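Alpha-L-arabinofuranosidase B (Aspergillus kawachii, PDB 6SXT) hydrolyses terminal non-reducing alpha-L-arabinofuranosyl residues from arabinoxylan, arabinan and related plant polysaccharides. Local coordinates at residues Tyr148-Gly153 with Thr289-Val294; Phe227-Val232 with Arg242-Ala247. All coordinates share one frame; numbering follows the deposited sequence.

Overall arrangement
Interactions 1 and 2 lie in one antiparallel sheet of the catalytic domain, their centres about 8 Å apart. Four neighbouring strands follow each other across it in the order 288-296, 145-152, 227-235 and 238-245. Interaction 1 joins the first two and interaction 2 the last two, while backbone pairs A149 with A230 and L151 with V228 link the middle strands. Along the chain, the hairpin of interaction 2 is nested inside the long loop closed by interaction 1. Helix 302-315 packs against Y148, V150, E292, T229 and A244. V228 and A230 instead meet strands 180-185 and 199-203, the latter ending in the substrate-binding residue D203.

Interaction 1. Residues Tyr148-Gly153 with Thr289-Val294; sequences YAVLDG and TFYEGV
A classic beta bulge sets Y291 and E292 opposite the single residue V150 where antiparallel strands 145-152 and 288-296 run side by side. V150 receives a bond at its carbonyl from Y291 (Y291 N to V150 O, 2.9 Å) and gives one from its amide to the second bulge residue (V150 N to E292 O, 2.8 Å). The extra residue is accommodated by the helix-like psi of Y291, -45°. It leaves E292 N buried without a polar partner, set over one face of the F290 ring near its rim.

E292 CG stands between its own N and carbonyl carbon (chi1 62°), and from there it packs on V150 CG2 at 3.7 Å. The carboxylate continues toward Y148, whose hydroxyl donates to it (Y148 OH to E292 OE2, 2.7 Å) on the anti side, with ring and carboxylate planes 56° apart. E292 OE1 is held by Y317 and R23, so this buried carboxylate has a counter-charge that probably keeps it ionised. One face of the Y148 ring lies over the backbone at G293 CA, and V294 CG2 presses on Y148 CD1 at 3.6 Å.

Among the residues directed to the other side of the sheet, A149 CB meets F290 CE1 at 4.0 Å and L151 CD2 touches F290 CD1. At the far end D152 CB packs on T289 CB (3.6 Å), and a water bridges D152 OD2 and T289 OG1; D152 OD1 bonds to T154 and T289 OG1 also to H155. The pairing is that of a bulged antiparallel sheet in the concanavalin-like beta-sandwich of this catalytic domain.

Interaction 2. Residues Phe227-Val232 with Arg242-Ala247; sequences FVTAAV and RGANAA
T229 pairs with A244, and A231 with R242, as the hydrogen-bonded pairs of the beta hairpin formed by strands 227-235 and 238-245. Each pair closes a two-bond ring. In the first, T229 N lies 2.8 Å from A244 O and A244 N answers to T229 O. In the second, the bond from A231 N to R242 O is almost straight at the hydrogen, 175°. Between the two pairs, A230 faces G243 and the backbones also meet through a CA-H...O contact from G243 CA to T229 O at 3.2 Å.

The side chain of R242 begins against the partner strand and then leaves it. Its CB rests 3.7 Å from A231 O, and CG is the last atom near that carbonyl. The chain bends at chi3 (74°), which turns NE out of the extended line, and NE bonds to T253 OG1 on the next strand. Beyond it NH1 forms a salt bridge with E305 and a bond to the carbonyl of D302, while NH2 reaches N306. The guanidinium thus ties the hairpin to the start of helix 302-315.

T229, on the same face of the sheet, packs CB on A244 CB and lays OG1 beside A246 CB at 3.3 Å, its hydroxyl being hydrogen-bonded to Q309. After N245 the strand gives way to a turn, yet A246 N still bonds to F227 O (2.8 Å), and A246 CB packs on F227 CB. N245 OD1 accepts from A247 N at 2.9 Å in an Asx turn, and it also takes a bond from a water that accepts from F227 N.

Interaction 1. Residues Tyr148-Gly153 with Thr289-Val294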
loop_
_atom_site.group_PDB
_atom_site.type_symbol
_atom_site.label_atom_id
_atom_site.label_comp_id
_atom_site.label_asym_id
_atom_site.label_seq_id
_atom_site.Cartn_x
_atom_site.Cartn_y
_atom_site.Cartn_z
ATOM N N TYR A 148 -10.160 -11.527 8.037
ATOM C CA TYR A 148 -8.772 -11.839 7.651
ATOM C C TYR A 148 -8.331 -10.820 6.603
ATOM O O TYR A 148 -9.191 -10.176 5.976
ATOM C CB TYR A 148 -8.564 -13.276 7.126
ATOM C CG TYR A 148 -8.908 -13.501 5.669
ATOM C CD1 TYR A 148 -10.179 -13.834 5.271
ATOM C CD2 TYR A 148 -7.950 -13.328 4.675
ATOM C CE1 TYR A 148 -10.509 -13.991 3.937
ATOM C CE2 TYR A 148 -8.263 -13.481 3.344
ATOM C CZ TYR A 148 -9.542 -13.828 2.969
ATOM O OH TYR A 148 -9.884 -13.966 1.640
ATOM N N ALA A 149 -7.035 -10.722 6.413
ATOM C CA ALA A 149 -6.449 -10.005 5.292
ATOM C C ALA A 149 -5.211 -10.726 4.844
ATOM O O ALA A 149 -4.474 -11.267 5.701
ATOM C CB ALA A 149 -6.167 -8.564 5.632
ATOM N N VAL A 150 -4.938 -10.621 3.551
ATOM C CA VAL A 150 -3.611 -11.012 3.020
ATOM C C VAL A 150 -2.873 -9.711 2.729
ATOM O O VAL A 150 -3.382 -8.848 1.967
ATOM C CB VAL A 150 -3.708 -11.889 1.763
ATOM C CG1 VAL A 150 -2.328 -12.126 1.152
ATOM C CG2 VAL A 150 -4.418 -13.209 2.081
ATOM N N LEU A 151 -1.733 -9.545 3.374
ATOM C CA LEU A 151 -0.936 -8.306 3.391
ATOM C C LEU A 151 0.505 -8.609 2.977
ATOM O O LEU A 151 0.940 -9.743 2.953
ATOM C CB LEU A 151 -0.945 -7.716 4.812
ATOM C CG LEU A 151 -2.318 -7.559 5.467
ATOM C CD1 LEU A 151 -2.144 -7.075 6.925
ATOM C CD2 LEU A 151 -3.179 -6.580 4.687
ATOM N N ASP A 152 1.220 -7.547 2.649
ATOM C CA ASP A 152 2.685 -7.592 2.379
ATOM C C ASP A 152 3.381 -7.500 3.722
ATOM O O ASP A 152 3.400 -6.425 4.327
ATOM C CB ASP A 152 3.098 -6.481 1.400
ATOM C CG ASP A 152 4.576 -6.443 1.080
ATOM O OD1 ASP A 152 5.344 -7.156 1.785
ATOM O OD2 ASP A 152 4.955 -5.722 0.149
ATOM N N GLY A 153 3.955 -8.591 4.210
ATOM C CA GLY A 153 4.622 -8.545 5.505
ATOM C C GLY A 153 5.897 -7.725 5.526
ATOM O O GLY A 153 6.457 -7.537 6.608
ATOM N N THR A 289 0.328 -2.883 2.484
ATOM C CA THR A 289 -0.297 -3.321 1.252
ATOM C C THR A 289 -1.367 -4.353 1.567
ATOM O O THR A 289 -1.071 -5.333 2.273
ATOM C CB THR A 289 0.704 -3.973 0.289
ATOM O OG1 THR A 289 1.704 -3.014 -0.056
ATOM C CG2 THR A 289 0.054 -4.460 -0.986
ATOM N N PHE A 290 -2.530 -4.154 0.987
ATOM C CA PHE A 290 -3.700 -5.039 1.137
ATOM C C PHE A 290 -3.996 -5.712 -0.190
ATOM O O PHE A 290 -4.098 -5.027 -1.232
ATOM C CB PHE A 290 -4.902 -4.212 1.584
ATOM C CG PHE A 290 -6.216 -4.935 1.705
ATOM C CD1 PHE A 290 -6.631 -5.447 2.912
ATOM C CD2 PHE A 290 -7.078 -5.021 0.620
ATOM C CE1 PHE A 290 -7.874 -6.040 3.076
ATOM C CE2 PHE A 290 -8.321 -5.640 0.763
ATOM C CZ PHE A 290 -8.723 -6.141 2.000
ATOM N N TYR A 291 -4.135 -7.037 -0.171
ATOM C CA TYR A 291 -4.485 -7.786 -1.409
ATOM C C TYR A 291 -5.946 -8.266 -1.364
ATOM O O TYR A 291 -6.632 -8.242 -2.403
ATOM C CB TYR A 291 -3.531 -8.981 -1.551
ATOM C CG TYR A 291 -2.096 -8.556 -1.757
ATOM C CD1 TYR A 291 -1.640 -8.008 -2.943
ATOM C CD2 TYR A 291 -1.166 -8.708 -0.746
ATOM C CE1 TYR A 291 -0.322 -7.627 -3.129
ATOM C CE2 TYR A 291 0.138 -8.321 -0.922
ATOM C CZ TYR A 291 0.578 -7.790 -2.100
ATOM O OH TYR A 291 1.896 -7.441 -2.280
ATOM N N GLU A 292 -6.390 -8.822 -0.247
ATOM C CA GLU A 292 -7.747 -9.344 -0.085
ATOM C C GLU A 292 -8.080 -9.399 1.398
ATOM O O GLU A 292 -7.149 -9.484 2.221
ATOM C CB GLU A 292 -7.914 -10.739 -0.719
ATOM C CG GLU A 292 -7.035 -11.820 -0.103
ATOM C CD GLU A 292 -7.211 -13.186 -0.757
ATOM O OE1 GLU A 292 -6.717 -13.321 -1.881
ATOM O OE2 GLU A 292 -7.915 -14.035 -0.182
ATOM N N GLY A 293 -9.356 -9.380 1.704
ATOM C CA GLY A 293 -9.759 -9.550 3.099
ATOM C C GLY A 293 -11.266 -9.537 3.205
ATOM O O GLY A 293 -11.964 -9.128 2.273
ATOM N N VAL A 294 -11.730 -9.964 4.373
ATOM C CA VAL A 294 -13.169 -10.018 4.654
ATOM C C VAL A 294 -13.423 -9.666 6.112
ATOM O O VAL A 294 -12.525 -9.786 6.944
ATOM C CB VAL A 294 -13.792 -11.366 4.329
ATOM C CG1 VAL A 294 -13.456 -11.918 2.949
ATOM C CG2 VAL A 294 -13.506 -12.385 5.419
HETATM O O HOH W 1 1.283 -4.626 4.577
HETATM O O HOH W 2 3.422 -4.357 -1.536
#

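Interaction 2. Residues Phe227-Val232 with Arg242-Ala247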
loop_
_atom_site.group_PDB
_atom_site.type_symbol
_atom_site.label_atom_id
_atom_site.label_comp_id
_atom_site.label_asym_id
_atom_site.label_seq_id
_atom_site.Cartn_x
_atom_site.Cartn_y
_atom_site.Cartn_z
ATOM N N PHE A 227 4.098 -12.524 1.882
ATOM C CA PHE A 227 2.630 -12.512 1.875
ATOM C C PHE A 227 2.187 -13.139 3.190
ATOM O O PHE A 227 2.507 -14.330 3.471
ATOM C CB PHE A 227 2.060 -13.288 0.693
ATOM C CG PHE A 227 2.458 -12.696 -0.623
ATOM C CD1 PHE A 227 1.733 -11.659 -1.182
ATOM C CD2 PHE A 227 3.512 -13.237 -1.335
ATOM C CE1 PHE A 227 2.137 -11.102 -2.387
ATOM C CE2 PHE A 227 3.882 -12.719 -2.564
ATOM C CZ PHE A 227 3.200 -11.646 -3.073
ATOM N N VAL A 228 1.484 -12.368 4.006
ATOM C CA VAL A 228 1.032 -12.826 5.330
ATOM C C VAL A 228 -0.471 -12.926 5.341
ATOM O O VAL A 228 -1.164 -11.986 4.903
ATOM C CB VAL A 228 1.611 -11.981 6.472
ATOM C CG1 VAL A 228 1.247 -10.543 6.390
ATOM C CG2 VAL A 228 1.191 -12.566 7.823
ATOM N N THR A 229 -0.997 -14.047 5.838
ATOM C CA THR A 229 -2.423 -14.146 6.182
ATOM C C THR A 229 -2.576 -13.753 7.634
ATOM O O THR A 229 -2.015 -14.447 8.485
ATOM C CB THR A 229 -3.007 -15.532 5.992
ATOM O OG1 THR A 229 -2.751 -15.938 4.637
ATOM C CG2 THR A 229 -4.487 -15.530 6.243
ATOM N N ALA A 230 -3.322 -12.689 7.908
ATOM C CA ALA A 230 -3.663 -12.302 9.295
ATOM C C ALA A 230 -5.115 -12.641 9.501
ATOM O O ALA A 230 -5.955 -12.077 8.760
ATOM C CB ALA A 230 -3.399 -10.830 9.482
ATOM N N ALA A 231 -5.457 -13.459 10.500
ATOM C CA ALA A 231 -6.849 -13.833 10.789
ATOM C C ALA A 231 -7.136 -13.454 12.233
ATOM O O ALA A 231 -6.426 -13.936 13.157
ATOM C CB ALA A 231 -7.143 -15.294 10.537
ATOM N N VAL A 232 -8.176 -12.663 12.418
ATOM C CA VAL A 232 -8.525 -12.106 13.756
ATOM C C VAL A 232 -9.993 -12.389 14.002
ATOM O O VAL A 232 -10.837 -12.327 13.060
ATOM C CB VAL A 232 -8.172 -10.604 13.855
ATOM C CG1 VAL A 232 -8.944 -9.902 14.978
ATOM C CG2 VAL A 232 -6.684 -10.447 13.966
ATOM N N ARG A 242 -4.340 -15.102 14.591
ATOM C CA ARG A 242 -3.699 -16.234 13.900
ATOM C C ARG A 242 -2.953 -15.688 12.680
ATOM O O ARG A 242 -3.416 -14.692 12.099
ATOM C CB ARG A 242 -4.761 -17.247 13.490
ATOM C CG ARG A 242 -5.577 -17.758 14.652
ATOM C CD ARG A 242 -6.574 -18.831 14.273
ATOM N NE ARG A 242 -5.920 -20.111 14.002
ATOM C CZ ARG A 242 -6.388 -21.051 13.193
ATOM N NH1 ARG A 242 -7.496 -20.897 12.499
ATOM N NH2 ARG A 242 -5.692 -22.168 13.075
ATOM N N GLY A 243 -1.860 -16.312 12.316
ATOM C CA GLY A 243 -1.031 -15.836 11.217
ATOM C C GLY A 243 -0.508 -17.017 10.431
ATOM O O GLY A 243 -0.253 -18.085 10.971
ATOM N N ALA A 244 -0.263 -16.779 9.173
ATOM C CA ALA A 244 0.310 -17.783 8.241
ATOM C C ALA A 244 1.114 -17.074 7.183
ATOM O O ALA A 244 0.894 -15.882 6.910
ATOM C CB ALA A 244 -0.749 -18.590 7.552
ATOM N N ASN A 245 2.023 -17.843 6.549
ATOM C CA ASN A 245 2.555 -17.504 5.215
ATOM C C ASN A 245 1.447 -17.745 4.217
ATOM O O ASN A 245 0.978 -18.847 4.075
ATOM C CB ASN A 245 3.748 -18.425 4.940
ATOM C CG ASN A 245 4.454 -18.051 3.650
ATOM O OD1 ASN A 245 3.907 -17.317 2.829
ATOM N ND2 ASN A 245 5.627 -18.660 3.430
ATOM N N ALA A 246 0.940 -16.686 3.572
ATOM C CA ALA A 246 -0.161 -16.821 2.617
ATOM C C ALA A 246 0.272 -17.664 1.405
ATOM O O ALA A 246 -0.636 -18.137 0.671
ATOM C CB ALA A 246 -0.613 -15.457 2.174
ATOM N N ALA A 247 1.581 -17.845 1.198
ATOM C CA ALA A 247 2.089 -18.667 0.074
ATOM C C ALA A 247 2.302 -20.120 0.475
ATOM O O ALA A 247 2.467 -20.954 -0.404
ATOM C CB ALA A 247 3.350 -18.058 -0.448
HETATM O O HOH W 3 5.263 -15.222 1.636
#